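Local coordinates for enolase-phosphatase E1 (Saccharomyces cerevisiae, PDB 2G80), which probably enolizes and then dephosphorylates a diketo-methylthiopentyl phosphate in methionine salvage, as a magnesium-dependent phosphatase of the HAD superfamily, at residues 36-41 and 140-145. Residues are numbered along the deposited sequence; the frame is centred on the assembly and turned at random.
Sequences LDIEGT and VFIYSS. With MG (magnesium ion), chain E.
Leu36 and Ile142 pair as parallel neighbours in the central sheet, at whose C-terminal edge a HAD hydrolase classically builds its active site. Leu36 N donates to Phe141 O (2.9 Å) and Leu36 O accepts from Tyr143 N, the latter nearly straight at 171°. On the face of the sheet carrying Leu36 and Ile142, Leu36 CD1 makes an ordinary apolar contact with Val140 CG1. Packing is tighter around Ile38 in the loop, which crosses Ile142 at about a right angle, its CG1 3.5 Å from Ile142 CG2. Ile38 CD1 rests equally close, at 3.5 Å, on Ser144 CB. Gln151 and Phe155 of helix 148-156 pack on Ile38, and Gln151 also reaches Ile142 and Ser144.

Ser144 and Glu39 meet on the polar side, where Ser145 is exposed and Glu39 partly so, whereas the apolar side is buried. Ser144 OG, anti to its backbone N (chi1 -172°), donates to Glu39 OE1 (3.0 Å) on the syn side, somewhat out of the carboxylate plane. Glu39 is bent at chi2 (91°), setting CD to one side of an extended chain. Two waters, 3.0 and 3.2 Å from OE1, probably donate to it; the farther accepts from Ser145 N. The nearer, metal-bound, lies between OE1 and Asp37 OD1, 2.8 Å from OD1. Asp37 OD2 (2.2 Å) and Glu39 O bind the magnesium ion directly, with Asp212 and two further waters completing its shell. Thr41 OG1 donates to Asp37 OD2; Lys187 joins the segments, salt-bridged to OD1 and hydrogen-bonded to Tyr143 O.

Glu39 thus meets the Ser144 hydroxyl and the metal-bound water with its carboxylate and the magnesium with its backbone O, which would couple the serines, predicted to bind substrate, to the metal site.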
ATOM      1  N   LEU A  36     -10.115  -0.776  -3.499  1.00 29.34           N
ATOM      2  CA  LEU A  36      -9.505  -1.620  -2.464  1.00 29.95           C
ATOM      3  C   LEU A  36      -8.449  -0.910  -1.667  1.00 31.06           C
ATOM      4  O   LEU A  36      -7.566  -0.273  -2.228  1.00 34.48           O
ATOM      5  CB  LEU A  36      -8.863  -2.851  -3.098  1.00 29.94           C
ATOM      6  CG  LEU A  36      -9.730  -3.746  -3.988  1.00 34.67           C
ATOM      7  CD1 LEU A  36      -8.848  -4.881  -4.557  1.00 41.38           C
ATOM      8  CD2 LEU A  36     -10.874  -4.319  -3.235  1.00 39.04           C
ATOM      9  N   ASP A  37      -8.570  -1.016  -0.348  1.00 34.12           N
ATOM     10  CA  ASP A  37      -7.504  -0.676   0.574  1.00 34.55           C
ATOM     11  C   ASP A  37      -6.427  -1.791   0.412  1.00 34.34           C
ATOM     12  O   ASP A  37      -6.759  -2.897  -0.075  1.00 31.68           O
ATOM     13  CB  ASP A  37      -8.040  -0.682   1.999  1.00 34.44           C
ATOM     14  CG  ASP A  37      -6.953  -0.465   3.039  1.00 41.47           C
ATOM     15  OD1 ASP A  37      -6.072   0.411   2.818  1.00 38.15           O
ATOM     16  OD2 ASP A  37      -6.984  -1.189   4.051  1.00 39.55           O
ATOM     17  N   ILE A  38      -5.168  -1.504   0.790  1.00 33.64           N
ATOM     18  CA  ILE A  38      -4.088  -2.511   0.739  1.00 34.97           C
ATOM     19  C   ILE A  38      -3.920  -3.280   2.049  1.00 35.65           C
ATOM     20  O   ILE A  38      -4.248  -4.465   2.120  1.00 31.58           O
ATOM     21  CB  ILE A  38      -2.700  -1.927   0.295  1.00 34.22           C
ATOM     22  CG1 ILE A  38      -2.815  -1.401  -1.143  1.00 36.81           C
ATOM     23  CG2 ILE A  38      -1.580  -3.048   0.351  1.00 35.69           C
ATOM     24  CD1 ILE A  38      -1.615  -0.695  -1.694  1.00 40.32           C
ATOM     25  N   GLU A  39      -3.427  -2.577   3.070  1.00 37.16           N
ATOM     26  CA  GLU A  39      -2.954  -3.189   4.323  1.00 38.69           C
ATOM     27  C   GLU A  39      -4.097  -3.675   5.172  1.00 34.97           C
ATOM     28  O   GLU A  39      -4.968  -2.910   5.487  1.00 36.35           O
ATOM     29  CB  GLU A  39      -2.042  -2.216   5.102  1.00 40.50           C
ATOM     30  CG  GLU A  39      -0.851  -1.614   4.270  1.00 51.29           C
ATOM     31  CD  GLU A  39      -1.135  -0.258   3.518  1.00 63.10           C
ATOM     32  OE1 GLU A  39      -2.305   0.068   3.134  1.00 56.45           O
ATOM     33  OE2 GLU A  39      -0.141   0.487   3.309  1.00 65.61           O
ATOM     34  N   GLY A  40      -4.106  -4.953   5.539  1.00 35.35           N
ATOM     35  CA  GLY A  40      -5.240  -5.551   6.287  1.00 32.48           C
ATOM     36  C   GLY A  40      -6.446  -5.892   5.410  1.00 34.01           C
ATOM     37  O   GLY A  40      -7.457  -6.410   5.898  1.00 33.57           O
ATOM     38  N   THR A  41      -6.341  -5.632   4.098  1.00 36.13           N
ATOM     39  CA  THR A  41      -7.425  -5.871   3.147  1.00 35.95           C
ATOM     40  C   THR A  41      -6.985  -6.880   2.064  1.00 32.35           C
ATOM     41  O   THR A  41      -7.596  -7.909   1.940  1.00 35.69           O
ATOM     42  CB  THR A  41      -7.896  -4.526   2.575  1.00 34.88           C
ATOM     43  OG1 THR A  41      -8.325  -3.708   3.665  1.00 34.34           O
ATOM     44  CG2 THR A  41      -9.057  -4.713   1.615  1.00 36.89           C
ATOM     45  N   VAL A 140     -10.934  -2.345 -11.186  1.00 36.01           N
ATOM     46  CA  VAL A 140     -10.300  -2.402  -9.868  1.00 35.61           C
ATOM     47  C   VAL A 140      -9.303  -1.257  -9.712  1.00 33.62           C
ATOM     48  O   VAL A 140      -8.352  -1.183 -10.469  1.00 35.48           O
ATOM     49  CB  VAL A 140      -9.547  -3.732  -9.661  1.00 37.89           C
ATOM     50  CG1 VAL A 140      -8.745  -3.736  -8.308  1.00 37.06           C
ATOM     51  CG2 VAL A 140     -10.533  -4.910  -9.734  1.00 41.50           C
ATOM     52  N   PHE A 141      -9.525  -0.439  -8.680  1.00 32.12           N
ATOM     53  CA  PHE A 141      -8.691   0.672  -8.282  1.00 32.52           C
ATOM     54  C   PHE A 141      -8.199   0.476  -6.848  1.00 30.98           C
ATOM     55  O   PHE A 141      -8.910  -0.068  -5.999  1.00 30.33           O
ATOM     56  CB  PHE A 141      -9.467   1.994  -8.399  1.00 32.61           C
ATOM     57  CG  PHE A 141      -9.853   2.330  -9.804  1.00 30.75           C
ATOM     58  CD1 PHE A 141      -9.059   3.158 -10.564  1.00 33.82           C
ATOM     59  CD2 PHE A 141     -10.983   1.759 -10.388  1.00 38.55           C
ATOM     60  CE1 PHE A 141      -9.390   3.467 -11.862  1.00 39.59           C
ATOM     61  CE2 PHE A 141     -11.338   2.058 -11.704  1.00 37.21           C
ATOM     62  CZ  PHE A 141     -10.550   2.909 -12.444  1.00 39.66           C
ATOM     63  N   ILE A 142      -6.975   0.916  -6.594  1.00 32.60           N
ATOM     64  CA  ILE A 142      -6.344   0.822  -5.273  1.00 32.84           C
ATOM     65  C   ILE A 142      -6.311   2.224  -4.646  1.00 33.82           C
ATOM     66  O   ILE A 142      -6.129   3.206  -5.370  1.00 31.18           O
ATOM     67  CB  ILE A 142      -4.906   0.233  -5.386  1.00 33.27           C
ATOM     68  CG1 ILE A 142      -4.891  -1.091  -6.182  1.00 36.89           C
ATOM     69  CG2 ILE A 142      -4.287  -0.008  -4.004  1.00 34.33           C
ATOM     70  CD1 ILE A 142      -5.664  -2.254  -5.577  1.00 27.73           C
ATOM     71  N   TYR A 143      -6.586   2.301  -3.330  1.00 32.54           N
ATOM     72  CA  TYR A 143      -6.445   3.532  -2.533  1.00 33.82           C
ATOM     73  C   TYR A 143      -5.683   3.184  -1.257  1.00 34.71           C
ATOM     74  O   TYR A 143      -6.178   2.393  -0.451  1.00 32.61           O
ATOM     75  CB  TYR A 143      -7.800   4.153  -2.191  1.00 33.89           C
ATOM     76  CG  TYR A 143      -7.804   5.495  -1.443  1.00 30.07           C
ATOM     77  CD1 TYR A 143      -6.797   6.470  -1.637  1.00 39.97           C
ATOM     78  CD2 TYR A 143      -8.903   5.856  -0.658  1.00 30.65           C
ATOM     79  CE1 TYR A 143      -6.847   7.724  -0.988  1.00 36.61           C
ATOM     80  CE2 TYR A 143      -8.976   7.114  -0.040  1.00 36.35           C
ATOM     81  CZ  TYR A 143      -7.955   8.037  -0.203  1.00 35.87           C
ATOM     82  OH  TYR A 143      -8.046   9.233   0.439  1.00 31.00           O
ATOM     83  N   SER A 144      -4.502   3.783  -1.071  1.00 35.12           N
ATOM     84  CA  SER A 144      -3.638   3.488   0.089  1.00 38.90           C
ATOM     85  C   SER A 144      -2.868   4.710   0.611  1.00 37.40           C
ATOM     86  O   SER A 144      -2.776   5.697  -0.073  1.00 39.21           O
ATOM     87  CB  SER A 144      -2.641   2.379  -0.316  1.00 40.03           C
ATOM     88  OG  SER A 144      -1.895   1.908   0.798  1.00 47.85           O
ATOM     89  N   SER A 145      -2.318   4.620   1.827  1.00 40.13           N
ATOM     90  CA  SER A 145      -1.430   5.683   2.391  1.00 44.06           C
ATOM     91  C   SER A 145      -0.077   5.702   1.660  1.00 45.58           C
ATOM     92  O   SER A 145       0.562   6.755   1.550  1.00 50.56           O
ATOM     93  CB  SER A 145      -1.210   5.506   3.901  1.00 44.19           C
ATOM     94  OG  SER A 145      -0.622   4.244   4.202  1.00 52.87           O
TER
HETATM   95 MG    MG E 500      -5.969  -1.069   5.955  1.00 32.36          MG
HETATM   96  O   HOH W   1      -4.587   0.104   5.136  1.00 29.88           O
HETATM   97  O   HOH W   2      -3.937   2.801   3.789  1.00 46.95           O
HETATM   98  O   HOH W   3      -7.077   0.675   6.150  1.00 38.89           O
HETATM   99  O   HOH W   4      -5.189  -1.054   7.760  1.00 32.34           O